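Local coordinates for protein glycoside hydrolase family 43 (Halothermothrix orenii, PDB 4QQS) that hydrolyses glycosidic bonds with alpha-L-arabinofuranosidase activity, on a thermostable five-bladed beta-propeller scaffold, and probably takes part in polysaccharide breakdown, at residues S156-Q161 / E195-I200; T136-Y141 / E228-P233; H128-Q133 / G204-M209; L176-S181 / M208-N213. One frame throughout, in Å; residues are numbered along the deposited sequence.

Interaction 1 of 4, residues S156-Q161 / E195-I200; sequences SQIYVQ and EGPFVI
At the predicted active site of the five-bladed propeller, Ile158 of strand 153-162 packs against Pro197 and the backbone of Glu195, the predicted proton donor. Ile158 CD1 does most of the touching: it lies 3.9 Å from Glu195 N and 4.0 Å from Pro197 CD, while CG2 meets the CB-CG edge of the same ring, 4.2 Å from Pro197 CB. Both branches can reach the ring because CG1 sits beside the backbone N (chi1 -65°) and CG2 lies opposite that N; the two side chains slide past each other in opposite directions. An alanine in place of Ile158 would take both branch ends away and is likely to open a gap beside Pro197 and the backbone N of Glu195. The polar link runs through one water, which accepts from Ser156 OG at 2.6 Å and donates to Glu195 OE1 at 2.7 Å. Ser156 OG is also bonded to Cys145 N, which would help to orient the hydroxyl that meets the water. The other carboxylate oxygen, Glu195 OE2, is bonded to Tyr220 OH, and the next peptide, Gly196 N, to Asp126 OD2. Strands 153-162 and 191-202 pair in parallel near Ser156, through backbone bonds to Gln192 and Asn194; beyond it they diverge, and Met208 and Tyr210 of strand 205-212 also pack on Ile158.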
# COMPACT_ATOMS: atom_id res chain seq x y z
N SER A 156 0.75 9.12 -12.77
CA SER A 156 0.69 7.76 -12.25
C SER A 156 -0.73 7.24 -12.34
O SER A 156 -1.66 7.86 -11.83
CB SER A 156 1.18 7.70 -10.80
OG SER A 156 2.59 7.86 -10.75
N GLN A 157 -0.88 6.12 -13.05
CA GLN A 157 -2.17 5.45 -13.26
C GLN A 157 -2.15 4.08 -12.59
O GLN A 157 -1.11 3.43 -12.56
CB GLN A 157 -2.39 5.22 -14.76
CG GLN A 157 -2.32 6.43 -15.65
CD GLN A 157 -2.40 6.00 -17.10
OE1 GLN A 157 -1.55 5.25 -17.57
NE2 GLN A 157 -3.46 6.40 -17.80
N ILE A 158 -3.31 3.65 -12.09
CA ILE A 158 -3.44 2.30 -11.55
C ILE A 158 -4.10 1.38 -12.57
O ILE A 158 -5.19 1.69 -13.05
CB ILE A 158 -4.23 2.32 -10.23
CG1 ILE A 158 -3.44 3.08 -9.16
CG2 ILE A 158 -4.53 0.89 -9.75
CD1 ILE A 158 -4.26 3.48 -7.94
N TYR A 159 -3.41 0.29 -12.87
CA TYR A 159 -3.89 -0.77 -13.73
C TYR A 159 -4.19 -2.01 -12.91
O TYR A 159 -3.70 -2.18 -11.79
CB TYR A 159 -2.83 -1.10 -14.80
CG TYR A 159 -2.71 -0.05 -15.87
CD1 TYR A 159 -1.96 1.10 -15.66
CD2 TYR A 159 -3.38 -0.19 -17.08
CE1 TYR A 159 -1.86 2.08 -16.61
CE2 TYR A 159 -3.29 0.80 -18.05
CZ TYR A 159 -2.53 1.93 -17.80
OH TYR A 159 -2.46 2.91 -18.77
N VAL A 160 -4.98 -2.90 -13.49
CA VAL A 160 -5.26 -4.20 -12.90
C VAL A 160 -5.18 -5.28 -13.97
O VAL A 160 -5.56 -5.08 -15.12
CB VAL A 160 -6.65 -4.23 -12.21
CG1 VAL A 160 -7.78 -3.85 -13.16
CG2 VAL A 160 -6.93 -5.58 -11.56
N GLN A 161 -4.65 -6.43 -13.56
CA GLN A 161 -4.78 -7.66 -14.35
C GLN A 161 -5.06 -8.83 -13.43
O GLN A 161 -4.57 -8.91 -12.31
CB GLN A 161 -3.49 -7.94 -15.14
CG GLN A 161 -3.32 -6.99 -16.31
CD GLN A 161 -2.01 -7.15 -17.03
OE1 GLN A 161 -1.02 -6.47 -16.72
NE2 GLN A 161 -1.98 -8.05 -18.00
N GLU A 195 -1.93 6.36 -6.67
CA GLU A 195 -0.98 5.31 -6.34
C GLU A 195 -1.41 4.58 -5.08
O GLU A 195 -2.46 4.86 -4.51
CB GLU A 195 0.46 5.86 -6.27
CG GLU A 195 0.66 6.86 -5.16
CD GLU A 195 2.06 7.50 -5.14
OE1 GLU A 195 2.90 7.21 -6.01
OE2 GLU A 195 2.32 8.30 -4.22
N GLY A 196 -0.62 3.61 -4.66
CA GLY A 196 -0.95 2.88 -3.45
C GLY A 196 -2.31 2.21 -3.37
O GLY A 196 -2.99 2.32 -2.35
N PRO A 197 -2.70 1.45 -4.40
CA PRO A 197 -3.99 0.75 -4.31
C PRO A 197 -4.03 -0.30 -3.20
O PRO A 197 -3.03 -0.99 -2.96
CB PRO A 197 -4.11 0.06 -5.68
CG PRO A 197 -2.69 -0.10 -6.14
CD PRO A 197 -1.99 1.15 -5.65
N PHE A 198 -5.19 -0.45 -2.59
CA PHE A 198 -5.46 -1.53 -1.65
C PHE A 198 -6.95 -1.86 -1.78
O PHE A 198 -7.77 -0.97 -1.65
CB PHE A 198 -5.12 -1.14 -0.20
CG PHE A 198 -5.13 -2.32 0.73
CD1 PHE A 198 -6.31 -2.87 1.17
CD2 PHE A 198 -3.93 -2.93 1.12
CE1 PHE A 198 -6.31 -4.00 1.99
CE2 PHE A 198 -3.95 -4.04 1.95
CZ PHE A 198 -5.13 -4.56 2.36
N VAL A 199 -7.29 -3.12 -2.02
CA VAL A 199 -8.67 -3.51 -2.31
C VAL A 199 -9.27 -4.37 -1.19
O VAL A 199 -8.65 -5.32 -0.72
CB VAL A 199 -8.74 -4.27 -3.66
CG1 VAL A 199 -10.15 -4.81 -3.94
CG2 VAL A 199 -8.29 -3.34 -4.78
N ILE A 200 -10.48 -4.01 -0.78
CA ILE A 200 -11.29 -4.81 0.14
C ILE A 200 -12.65 -5.06 -0.49
O ILE A 200 -13.11 -4.33 -1.37
CB ILE A 200 -11.42 -4.16 1.55
CG1 ILE A 200 -12.11 -2.80 1.47
CG2 ILE A 200 -10.04 -4.08 2.20
CD1 ILE A 200 -12.27 -2.11 2.83
O HOH W 1 3.34 6.59 -8.60

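Interaction 2 of 4, residues T136-Y141 / E228-P233; sequences TPYIYY and ETPLGP
Pro230 sets its CB-CG edge over one face of the Tyr138 ring, with CB almost above its centre. Pro230 CB is 3.5 Å from the centroid of the Tyr138 ring and only 3° off the ring normal, a CH-pi contact, and Pro230 CG carries the cover outward to 3.6 Å from Tyr138 CE1. The same proline turns its carbonyl to the second tyrosine: Tyr140 OH donates to Pro230 O at 2.8 Å, with a C=O...donor angle of 114° and the donor tilted 28° from the carbonyl plane. Trp234 NE1 also bonds this oxygen, so two groups hold it. Tyr138 and Tyr140, two residues apart, reach out from the same side of strand 137-143, which lies between strands 124-131 and 153-162 in one propeller sheet. Both reach the same proline, Tyr138 with its ring face under CB and CG, Tyr140 with its hydroxyl OH at the carbonyl oxygen and 3.4 Å from Pro230 CB. The proline itself is the second residue of a type I beta turn, closed by Gly232 N bonding Thr229 O at 3.0 Å, in the loop that joins strands 221-227 and 235-236. At the margin of the contact, Leu231 crosses Tyr138 at about a right angle, its CD2 4.0 Å from Tyr138 CD2.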
# COMPACT_ATOMS: atom_id res chain seq x y z
N THR A 136 -9.56 -16.30 -7.09
CA THR A 136 -8.88 -15.71 -8.25
C THR A 136 -7.98 -14.55 -7.80
O THR A 136 -8.45 -13.65 -7.10
CB THR A 136 -9.88 -15.19 -9.29
OG1 THR A 136 -10.79 -16.23 -9.67
CG2 THR A 136 -9.16 -14.66 -10.53
N PRO A 137 -6.70 -14.56 -8.21
CA PRO A 137 -5.81 -13.45 -7.89
C PRO A 137 -5.87 -12.34 -8.93
O PRO A 137 -5.98 -12.58 -10.13
CB PRO A 137 -4.43 -14.11 -7.92
CG PRO A 137 -4.57 -15.29 -8.83
CD PRO A 137 -6.00 -15.67 -8.87
N TYR A 138 -5.78 -11.11 -8.43
CA TYR A 138 -5.68 -9.92 -9.26
C TYR A 138 -4.55 -9.06 -8.73
O TYR A 138 -4.40 -8.92 -7.53
CB TYR A 138 -6.97 -9.11 -9.21
CG TYR A 138 -8.18 -9.86 -9.69
CD1 TYR A 138 -8.92 -10.67 -8.83
CD2 TYR A 138 -8.58 -9.80 -11.02
CE1 TYR A 138 -10.02 -11.37 -9.27
CE2 TYR A 138 -9.68 -10.51 -11.48
CZ TYR A 138 -10.39 -11.30 -10.59
OH TYR A 138 -11.50 -12.01 -11.01
N ILE A 139 -3.77 -8.49 -9.64
CA ILE A 139 -2.73 -7.55 -9.26
C ILE A 139 -3.11 -6.16 -9.71
O ILE A 139 -3.45 -5.94 -10.87
CB ILE A 139 -1.33 -7.99 -9.79
CG1 ILE A 139 -0.24 -7.09 -9.19
CG2 ILE A 139 -1.27 -8.01 -11.31
CD1 ILE A 139 1.18 -7.58 -9.47
N TYR A 140 -3.06 -5.23 -8.77
CA TYR A 140 -3.25 -3.80 -9.01
C TYR A 140 -1.87 -3.18 -8.90
O TYR A 140 -1.13 -3.51 -8.00
CB TYR A 140 -4.20 -3.21 -7.94
CG TYR A 140 -5.58 -3.79 -8.02
CD1 TYR A 140 -5.90 -5.00 -7.41
CD2 TYR A 140 -6.57 -3.16 -8.75
CE1 TYR A 140 -7.15 -5.57 -7.55
CE2 TYR A 140 -7.84 -3.71 -8.88
CZ TYR A 140 -8.13 -4.92 -8.28
OH TYR A 140 -9.34 -5.53 -8.41
N TYR A 141 -1.52 -2.31 -9.83
CA TYR A 141 -0.18 -1.74 -9.83
C TYR A 141 -0.19 -0.39 -10.51
O TYR A 141 -1.13 -0.03 -11.20
CB TYR A 141 0.81 -2.69 -10.50
CG TYR A 141 0.46 -3.05 -11.92
CD1 TYR A 141 0.93 -2.32 -12.98
CD2 TYR A 141 -0.36 -4.13 -12.21
CE1 TYR A 141 0.62 -2.65 -14.29
CE2 TYR A 141 -0.69 -4.47 -13.52
CZ TYR A 141 -0.19 -3.73 -14.55
OH TYR A 141 -0.50 -4.02 -15.87
N GLU A 228 -18.11 -3.32 -9.31
CA GLU A 228 -18.91 -4.53 -9.19
C GLU A 228 -18.12 -5.80 -9.46
O GLU A 228 -18.60 -6.89 -9.15
CB GLU A 228 -20.11 -4.47 -10.14
CG GLU A 228 -21.02 -3.30 -9.88
CD GLU A 228 -22.29 -3.35 -10.71
OE1 GLU A 228 -22.21 -3.77 -11.89
OE2 GLU A 228 -23.35 -2.96 -10.19
N THR A 229 -16.94 -5.66 -10.05
CA THR A 229 -16.08 -6.80 -10.35
C THR A 229 -14.64 -6.30 -10.29
O THR A 229 -14.40 -5.11 -10.46
CB THR A 229 -16.46 -7.38 -11.72
OG1 THR A 229 -15.93 -8.70 -11.84
CG2 THR A 229 -15.96 -6.50 -12.84
N PRO A 230 -13.67 -7.19 -10.03
CA PRO A 230 -12.31 -6.67 -9.76
C PRO A 230 -11.67 -5.92 -10.93
O PRO A 230 -10.82 -5.05 -10.70
CB PRO A 230 -11.52 -7.93 -9.40
CG PRO A 230 -12.55 -8.82 -8.78
CD PRO A 230 -13.79 -8.60 -9.64
N LEU A 231 -12.04 -6.25 -12.17
CA LEU A 231 -11.47 -5.56 -13.32
C LEU A 231 -12.18 -4.25 -13.65
O LEU A 231 -11.85 -3.59 -14.64
CB LEU A 231 -11.46 -6.48 -14.54
CG LEU A 231 -10.60 -7.74 -14.44
CD1 LEU A 231 -10.78 -8.57 -15.69
CD2 LEU A 231 -9.12 -7.41 -14.22
N GLY A 232 -13.15 -3.86 -12.83
CA GLY A 232 -13.85 -2.60 -13.03
C GLY A 232 -15.11 -2.77 -13.86
O GLY A 232 -15.53 -3.89 -14.15
N PRO A 233 -15.71 -1.65 -14.28
CA PRO A 233 -15.23 -0.27 -14.09
C PRO A 233 -15.18 0.17 -12.63
O PRO A 233 -15.98 -0.25 -11.80
CB PRO A 233 -16.24 0.58 -14.87
CG PRO A 233 -17.42 -0.26 -15.06
CD PRO A 233 -16.97 -1.69 -15.06

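Interaction 3 of 4, residues H128-Q133 / G204-M209; sequences HIFIDQ and GKYYMM
Tyr206 and Asp132 meet in the tight part of this contact, a short hydrogen bond from Tyr206 OH to Asp132 OD2 of 2.6 Å. The hydroxyl comes in on the syn lone pair of OD2, the side of the other carboxylate oxygen, and the carboxylate stands steeply to the ring, the planes 75° apart. With CG of Asp132 opposite its backbone N (chi1 -154°), the carboxylate swings across toward strand 205-212 and meets the tyrosine at its edge. Lys201 NZ completes the cluster: it forms a salt bridge with Asp132 OD1 and bonds both Tyr206 OH and Gln133 OE1, a setting that probably favours the ionised carboxylate. Asp132 OD1 takes a further bond at 2.7 Å from Gln133 N, which approaches from above the carboxylate plane. Next to this, Phe130 CE2 packs 3.7 Å from Tyr206 CE2; the two ring planes are perpendicular and their centroids 5.8 Å apart, in an oblique arrangement. Looser ground begins at the ends of the segments, where Gln133 and Gly204 are exposed. The backbones stay well separated, with CA of Asp132 9.5 Å from CA of Tyr206, so side chains alone span the gap. Pro230, in the loop after strand 221-227, packs on both Asp132 and Tyr206. Strand 124-131 pairs with 137-143, and strand 205-212 lies between 191-202 and 221-227; Val199 of strand 191-202 packs on Phe130.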
# COMPACT_ATOMS: atom_id res chain seq x y z
N HIS A 128 -0.12 -4.65 -5.62
CA HIS A 128 -1.04 -5.09 -4.59
C HIS A 128 -1.78 -6.29 -5.15
O HIS A 128 -2.47 -6.18 -6.15
CB HIS A 128 -2.03 -3.97 -4.26
CG HIS A 128 -3.14 -4.42 -3.37
ND1 HIS A 128 -2.96 -4.70 -2.04
CD2 HIS A 128 -4.45 -4.66 -3.64
CE1 HIS A 128 -4.11 -5.11 -1.53
NE2 HIS A 128 -5.03 -5.09 -2.48
N ILE A 129 -1.63 -7.45 -4.52
CA ILE A 129 -2.34 -8.64 -4.95
C ILE A 129 -3.56 -8.85 -4.07
O ILE A 129 -3.45 -8.93 -2.85
CB ILE A 129 -1.42 -9.90 -4.94
CG1 ILE A 129 -0.26 -9.72 -5.93
CG2 ILE A 129 -2.24 -11.15 -5.31
CD1 ILE A 129 0.78 -10.84 -5.90
N PHE A 130 -4.71 -8.91 -4.72
CA PHE A 130 -6.01 -9.16 -4.10
C PHE A 130 -6.48 -10.55 -4.50
O PHE A 130 -6.58 -10.84 -5.69
CB PHE A 130 -7.01 -8.10 -4.60
CG PHE A 130 -8.45 -8.41 -4.26
CD1 PHE A 130 -8.90 -8.33 -2.96
CD2 PHE A 130 -9.34 -8.78 -5.24
CE1 PHE A 130 -10.23 -8.62 -2.65
CE2 PHE A 130 -10.64 -9.07 -4.94
CZ PHE A 130 -11.09 -8.99 -3.65
N ILE A 131 -6.76 -11.39 -3.51
CA ILE A 131 -7.30 -12.71 -3.76
C ILE A 131 -8.81 -12.64 -3.48
O ILE A 131 -9.23 -12.40 -2.35
CB ILE A 131 -6.63 -13.79 -2.87
CG1 ILE A 131 -5.10 -13.75 -2.99
CG2 ILE A 131 -7.16 -15.17 -3.23
CD1 ILE A 131 -4.57 -13.91 -4.38
N ASP A 132 -9.63 -12.83 -4.51
CA ASP A 132 -11.08 -12.74 -4.34
C ASP A 132 -11.61 -13.96 -3.58
O ASP A 132 -10.91 -14.95 -3.36
CB ASP A 132 -11.75 -12.59 -5.70
CG ASP A 132 -13.10 -11.89 -5.65
OD1 ASP A 132 -13.63 -11.63 -4.55
OD2 ASP A 132 -13.62 -11.63 -6.75
N GLN A 133 -12.87 -13.88 -3.19
CA GLN A 133 -13.50 -14.94 -2.42
C GLN A 133 -13.46 -16.28 -3.15
O GLN A 133 -13.35 -17.33 -2.52
CB GLN A 133 -14.94 -14.57 -2.07
CG GLN A 133 -15.05 -13.50 -1.02
CD GLN A 133 -16.49 -13.13 -0.74
OE1 GLN A 133 -17.30 -12.98 -1.66
NE2 GLN A 133 -16.83 -13.00 0.54
N GLY A 204 -20.50 -7.76 -1.47
CA GLY A 204 -20.49 -8.11 -2.87
C GLY A 204 -19.83 -7.10 -3.79
O GLY A 204 -19.68 -7.39 -4.98
N LYS A 205 -19.45 -5.94 -3.28
CA LYS A 205 -18.75 -4.93 -4.07
C LYS A 205 -17.29 -4.81 -3.64
O LYS A 205 -16.89 -5.24 -2.55
CB LYS A 205 -19.44 -3.57 -3.93
CG LYS A 205 -20.85 -3.53 -4.53
CD LYS A 205 -21.51 -2.18 -4.35
CE LYS A 205 -22.91 -2.17 -4.94
NZ LYS A 205 -23.67 -0.95 -4.58
N TYR A 206 -16.52 -4.20 -4.53
CA TYR A 206 -15.08 -4.08 -4.35
C TYR A 206 -14.73 -2.61 -4.16
O TYR A 206 -15.23 -1.75 -4.87
CB TYR A 206 -14.35 -4.65 -5.57
CG TYR A 206 -14.70 -6.10 -5.84
CD1 TYR A 206 -15.82 -6.43 -6.59
CD2 TYR A 206 -13.93 -7.14 -5.34
CE1 TYR A 206 -16.16 -7.74 -6.84
CE2 TYR A 206 -14.27 -8.46 -5.59
CZ TYR A 206 -15.38 -8.76 -6.35
OH TYR A 206 -15.73 -10.06 -6.64
N TYR A 207 -13.86 -2.35 -3.18
CA TYR A 207 -13.49 -0.99 -2.80
C TYR A 207 -11.98 -0.86 -2.88
O TYR A 207 -11.26 -1.58 -2.20
CB TYR A 207 -13.95 -0.70 -1.37
CG TYR A 207 -15.45 -0.70 -1.25
CD1 TYR A 207 -16.18 -1.89 -1.15
CD2 TYR A 207 -16.15 0.48 -1.30
CE1 TYR A 207 -17.55 -1.89 -1.11
CE2 TYR A 207 -17.55 0.49 -1.23
CZ TYR A 207 -18.23 -0.69 -1.13
OH TYR A 207 -19.60 -0.71 -1.09
N MET A 208 -11.51 0.04 -3.73
CA MET A 208 -10.09 0.29 -3.90
C MET A 208 -9.76 1.61 -3.24
O MET A 208 -10.17 2.67 -3.70
CB MET A 208 -9.72 0.41 -5.39
CG MET A 208 -8.21 0.64 -5.59
SD MET A 208 -7.78 1.24 -7.21
CE MET A 208 -8.37 -0.14 -8.17
N MET A 209 -9.03 1.53 -2.14
CA MET A 209 -8.44 2.70 -1.53
C MET A 209 -7.17 3.06 -2.30
O MET A 209 -6.48 2.17 -2.82
CB MET A 209 -8.14 2.41 -0.06
CG MET A 209 -9.39 2.09 0.71
SD MET A 209 -9.13 1.51 2.38
CE MET A 209 -8.84 3.10 3.15

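Interaction 4 of 4, residues L176-S181 / M208-N213; sequences LAIQPS and MMYSAN
Tyr210 OH is hydrogen-bonded to Glu185 OE2, beyond the two segments, while the ring behind it takes Ile178 on one face. Ile178 CD1 stands 3.6 Å from the centroid of the Tyr210 ring, 18° off the normal, a CH-pi contact shifted toward the rim so that its nearest atom is Tyr210 CD1 at 3.4 Å. CG1 of Ile178 occupies the crowded position between backbone N and carbonyl carbon (chi1 59°), which sends CD1 out over the tyrosine. A serine replacing Tyr210 would remove the ring, and would probably leave Ile178 CD1 without its aromatic cover and Glu185 without its phenolic partner. The two strands do not pair here: 176-178 and 208-212 run at 74° to each other with their axes 10.2 Å apart, and side chains bridge the interval. Strand 175-178 is instead an edge partner of 153-162, where Ala177 and Ile178 both face Ile158 in a classic beta bulge. That turns both residues toward strand 205-212. Met208 receives them with its sulfur and methyl: Ile178 CD1 lies 3.8 Å from Met208 SD, and Ala177 CB 3.9 Å from Met208 CE, as the thioether bends at its last torsion to carry the methyl to the alanine. Asn194 of strand 191-202 touches both Ile178 and Tyr210, and Trp184 also packs on Tyr210.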
# COMPACT_ATOMS: atom_id res chain seq x y z
N LEU A 176 -6.85 -0.35 -17.45
CA LEU A 176 -6.78 0.86 -16.64
C LEU A 176 -7.91 0.84 -15.62
O LEU A 176 -9.07 0.65 -15.98
CB LEU A 176 -6.90 2.10 -17.54
CG LEU A 176 -6.89 3.43 -16.81
CD1 LEU A 176 -5.58 3.67 -16.05
CD2 LEU A 176 -7.15 4.56 -17.81
N ALA A 177 -7.55 1.00 -14.35
CA ALA A 177 -8.54 1.06 -13.28
C ALA A 177 -8.91 2.50 -13.00
O ALA A 177 -10.05 2.90 -13.26
CB ALA A 177 -8.03 0.36 -12.03
N ILE A 178 -7.96 3.30 -12.53
CA ILE A 178 -8.19 4.71 -12.22
C ILE A 178 -6.95 5.52 -12.54
O ILE A 178 -5.83 5.03 -12.51
CB ILE A 178 -8.62 4.95 -10.76
CG1 ILE A 178 -7.57 4.43 -9.77
CG2 ILE A 178 -9.98 4.34 -10.49
CD1 ILE A 178 -7.85 4.84 -8.32
N GLN A 179 -7.18 6.80 -12.82
CA GLN A 179 -6.12 7.77 -12.97
C GLN A 179 -6.65 9.10 -12.45
O GLN A 179 -7.86 9.30 -12.36
CB GLN A 179 -5.67 7.90 -14.43
CG GLN A 179 -6.74 8.49 -15.32
CD GLN A 179 -6.32 8.55 -16.77
OE1 GLN A 179 -5.13 8.61 -17.08
NE2 GLN A 179 -7.29 8.51 -17.66
N PRO A 180 -5.75 10.05 -12.12
CA PRO A 180 -6.22 11.34 -11.62
C PRO A 180 -7.33 11.94 -12.47
O PRO A 180 -7.20 12.07 -13.69
CB PRO A 180 -4.94 12.18 -11.62
CG PRO A 180 -3.89 11.16 -11.26
CD PRO A 180 -4.29 9.92 -12.02
N SER A 181 -8.42 12.31 -11.80
CA SER A 181 -9.64 12.71 -12.49
C SER A 181 -10.52 13.65 -11.67
O SER A 181 -11.21 14.47 -12.26
CB SER A 181 -10.43 11.47 -12.93
OG SER A 181 -10.88 10.73 -11.82
N MET A 208 -11.51 0.04 -3.73
CA MET A 208 -10.09 0.29 -3.90
C MET A 208 -9.76 1.61 -3.24
O MET A 208 -10.17 2.67 -3.70
CB MET A 208 -9.72 0.41 -5.39
CG MET A 208 -8.21 0.64 -5.59
SD MET A 208 -7.78 1.24 -7.21
CE MET A 208 -8.37 -0.14 -8.17
N MET A 209 -9.03 1.53 -2.14
CA MET A 209 -8.44 2.70 -1.53
C MET A 209 -7.17 3.06 -2.30
O MET A 209 -6.48 2.17 -2.82
CB MET A 209 -8.14 2.41 -0.06
CG MET A 209 -9.39 2.09 0.71
SD MET A 209 -9.13 1.51 2.38
CE MET A 209 -8.84 3.10 3.15
N TYR A 210 -6.84 4.34 -2.37
CA TYR A 210 -5.67 4.78 -3.13
C TYR A 210 -5.30 6.17 -2.62
O TYR A 210 -6.09 6.83 -1.94
CB TYR A 210 -5.94 4.80 -4.65
CG TYR A 210 -6.94 5.85 -5.04
CD1 TYR A 210 -8.31 5.61 -4.99
CD2 TYR A 210 -6.52 7.12 -5.42
CE1 TYR A 210 -9.21 6.60 -5.31
CE2 TYR A 210 -7.43 8.11 -5.72
CZ TYR A 210 -8.77 7.85 -5.68
OH TYR A 210 -9.72 8.81 -6.00
N SER A 211 -4.11 6.61 -2.99
CA SER A 211 -3.61 7.92 -2.60
C SER A 211 -3.40 8.82 -3.81
O SER A 211 -3.10 8.34 -4.92
CB SER A 211 -2.29 7.77 -1.85
OG SER A 211 -2.47 7.01 -0.66
N ALA A 212 -3.56 10.12 -3.60
CA ALA A 212 -3.35 11.10 -4.66
C ALA A 212 -2.63 12.32 -4.10
O ALA A 212 -2.52 12.48 -2.89
CB ALA A 212 -4.68 11.51 -5.30
N ASN A 213 -2.20 13.19 -5.02
CA ASN A 213 -1.31 14.31 -4.75
C ASN A 213 0.09 13.83 -4.45
O ASN A 213 0.36 12.62 -4.52
CB ASN A 213 -1.90 15.26 -3.70
CG ASN A 213 -3.25 15.78 -4.14
OD1 ASN A 213 -3.35 16.47 -5.16
ND2 ASN A 213 -4.30 15.41 -3.43

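All four contacts draw on strands of the same branched propeller sheet, or on the loop after strand 221-227. Backbone bonds of 2.8 Å join them: Ile158 O to Ala177 N ties interaction 1 to interaction 4, Phe198 O to Met209 N ties it to interactions 3 and 4, and Tyr140 O to His128 N joins interactions 2 and 3. Met208 CE, 3.6 Å from Tyr140 CD2, bridges interactions 4 and 2. Interaction 1 lies nearest the predicted catalytic residues: the Glu195 side chain is about 3 Å from that of Asp126 and about 6 Å from that of Asp17. The side chain of Pro197 is about 5 Å from the bound sodium ion, whose ligand Glu75 also bonds His128.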